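Local coordinates for neuraminidase (Influenza A virus, PDB 4K3Y) that serves as the neuraminidase-like surface glycoprotein of a bat influenza A virus, its beta-propeller ectodomain probably assembling into a tetramer, at the interface of chains A and B. Coordinates in Å, arbitrary orientation; residue numbers count along the deposited sequence, not the author numbering. Chains: chain A/B, neuraminidase.

The interface of chains A and B. Residues chain A 22, 361-364, 366; chain B 119, 121, 133, 135.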
loop_
_atom_site.group_PDB
_atom_site.type_symbol
_atom_site.label_atom_id
_atom_site.label_comp_id
_atom_site.label_asym_id
_atom_site.label_seq_id
_atom_site.Cartn_x
_atom_site.Cartn_y
_atom_site.Cartn_z
ATOM N N VAL A 22 13.179 16.191 21.052
ATOM C CA VAL A 22 11.842 15.667 21.133
ATOM C C VAL A 22 11.793 14.291 20.458
ATOM O O VAL A 22 12.244 14.123 19.323
ATOM C CB VAL A 22 10.840 16.679 20.486
ATOM C CG1 VAL A 22 9.496 16.029 20.157
ATOM C CG2 VAL A 22 10.629 17.851 21.407
ATOM N N GLY A 361 12.343 25.444 20.676
ATOM C CA GLY A 361 11.733 25.563 21.986
ATOM C C GLY A 361 12.620 24.969 23.068
ATOM O O GLY A 361 13.172 23.873 22.909
ATOM N N SER A 362 12.764 25.690 24.172
ATOM C CA SER A 362 13.467 25.146 25.322
ATOM C C SER A 362 12.579 24.112 26.020
ATOM O O SER A 362 11.406 24.371 26.312
ATOM C CB SER A 362 13.889 26.262 26.271
ATOM O OG SER A 362 14.879 27.072 25.660
ATOM N N MET A 363 13.153 22.938 26.271
ATOM C CA MET A 363 12.398 21.774 26.732
ATOM C C MET A 363 12.499 21.560 28.238
ATOM O O MET A 363 13.481 21.952 28.878
ATOM C CB MET A 363 12.900 20.507 26.017
ATOM C CG MET A 363 12.420 20.350 24.588
ATOM S SD MET A 363 10.691 19.875 24.459
ATOM C CE MET A 363 10.691 18.236 25.176
ATOM N N PRO A 364 11.477 20.920 28.812
ATOM C CA PRO A 364 11.548 20.534 30.226
ATOM C C PRO A 364 12.490 19.349 30.422
ATOM O O PRO A 364 13.096 18.883 29.453
ATOM C CB PRO A 364 10.107 20.133 30.551
ATOM C CG PRO A 364 9.505 19.771 29.245
ATOM C CD PRO A 364 10.177 20.599 28.199
ATOM N N VAL A 366 12.580 15.662 31.003
ATOM C CA VAL A 366 11.792 14.445 30.992
ATOM C C VAL A 366 12.686 13.265 30.675
ATOM O O VAL A 366 13.424 13.277 29.694
ATOM C CB VAL A 366 10.630 14.524 29.990
ATOM C CG1 VAL A 366 10.978 15.479 28.866
ATOM C CG2 VAL A 366 10.267 13.128 29.455
ATOM N N ASP B 119 5.804 14.939 30.018
ATOM C CA ASP B 119 5.054 15.410 31.180
ATOM C C ASP B 119 3.856 16.229 30.714
ATOM O O ASP B 119 2.945 16.525 31.497
ATOM C CB ASP B 119 5.942 16.221 32.123
ATOM C CG ASP B 119 7.005 17.018 31.385
ATOM O OD1 ASP B 119 6.838 17.243 30.169
ATOM O OD2 ASP B 119 8.006 17.418 32.025
ATOM N N PHE B 121 4.151 18.517 27.241
ATOM C CA PHE B 121 4.377 19.584 26.259
ATOM C C PHE B 121 3.695 19.125 24.970
ATOM O O PHE B 121 3.317 17.948 24.851
ATOM C CB PHE B 121 5.877 19.801 26.015
ATOM C CG PHE B 121 6.592 18.562 25.559
ATOM C CD1 PHE B 121 7.136 17.682 26.483
ATOM C CD2 PHE B 121 6.689 18.259 24.210
ATOM C CE1 PHE B 121 7.770 16.529 26.063
ATOM C CE2 PHE B 121 7.316 17.118 23.794
ATOM C CZ PHE B 121 7.859 16.249 24.719
ATOM N N THR B 133 7.502 23.149 19.056
ATOM C CA THR B 133 6.922 22.655 20.307
ATOM C C THR B 133 6.125 23.753 21.012
ATOM O O THR B 133 6.269 24.934 20.694
ATOM C CB THR B 133 7.966 22.048 21.286
ATOM O OG1 THR B 133 9.006 23.000 21.540
ATOM C CG2 THR B 133 8.559 20.770 20.713
ATOM N N HIS B 135 4.763 24.836 25.131
ATOM C CA HIS B 135 4.971 24.483 26.541
ATOM C C HIS B 135 4.005 25.158 27.515
ATOM O O HIS B 135 3.583 26.299 27.301
ATOM C CB HIS B 135 6.419 24.748 26.967
ATOM C CG HIS B 135 7.431 24.052 26.114
ATOM N ND1 HIS B 135 7.818 22.752 26.326
ATOM C CD2 HIS B 135 8.127 24.489 25.028
ATOM C CE1 HIS B 135 8.717 22.408 25.409
ATOM N NE2 HIS B 135 8.915 23.440 24.618
#
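The terminal methyl CE of A:Met363 sits over one face of the B:Phe121 ring, 3.5 Å from the ring atom CZ and displaced from the centre toward the rim in a CH-pi contact; the carboxylate oxygen OD1 of B:Asp119, from the same chain as the ring, lies at an edge in the ring plane. B:His135 receives the backbone carbonyl oxygen of A:Ser362 on one face, and the thioether sulfur of A:Met363 at its edge, in plane beside CE1. The imidazole nitrogen NE2 is 3.2 Å from A:Ser362 O, but this oxygen lies over the face, away from the direction in which an in-plane N-H would point, and the pair is better read as a carbonyl resting on the imidazole than as a hydrogen bond. NE2 has a better-defined partner within its own chain, the hydroxyl OG1 of B:Thr133 at 3.1 Å, and this bond helps fix the rotation of the imidazole.

The methionine thus serves both rings. Bends at chi2 (-74°) and chi3 (-66°) fold its chain back, bringing sulfur to the histidine edge and methyl to the phenylalanine face; its side chain crosses both aromatic ones at about a right angle. A:Pro364 follows along the loop, laying CD against B:His135 CE1 at 3.6 Å, while CB and CG reach the carboxylate of B:Asp119, the shorter approach being CB to OD2 at 3.7 Å. At the other end, the side chains of A:Val22 and B:Thr133 slide past each other in opposite directions, their CG2 methyls touching at 3.6 Å. B:Thr133 places OG1 between its backbone N and carbonyl carbon (chi1 55°), which leaves CG2 for the valine and the hydroxyl for B:His135.

As a worked example of joining subunits by CH-pi, thioether and methyl packing with a few polar groups among them, this patch sets the 361-364 loop, with strand 20-23 beside it, against strands 121-126 and 129-134 and the loop residues B:Asp119 and B:His135. The two chains contribute different surfaces here, as expected in the cyclic tetramers of influenza neuraminidases, and the contact probably helps hold this one together.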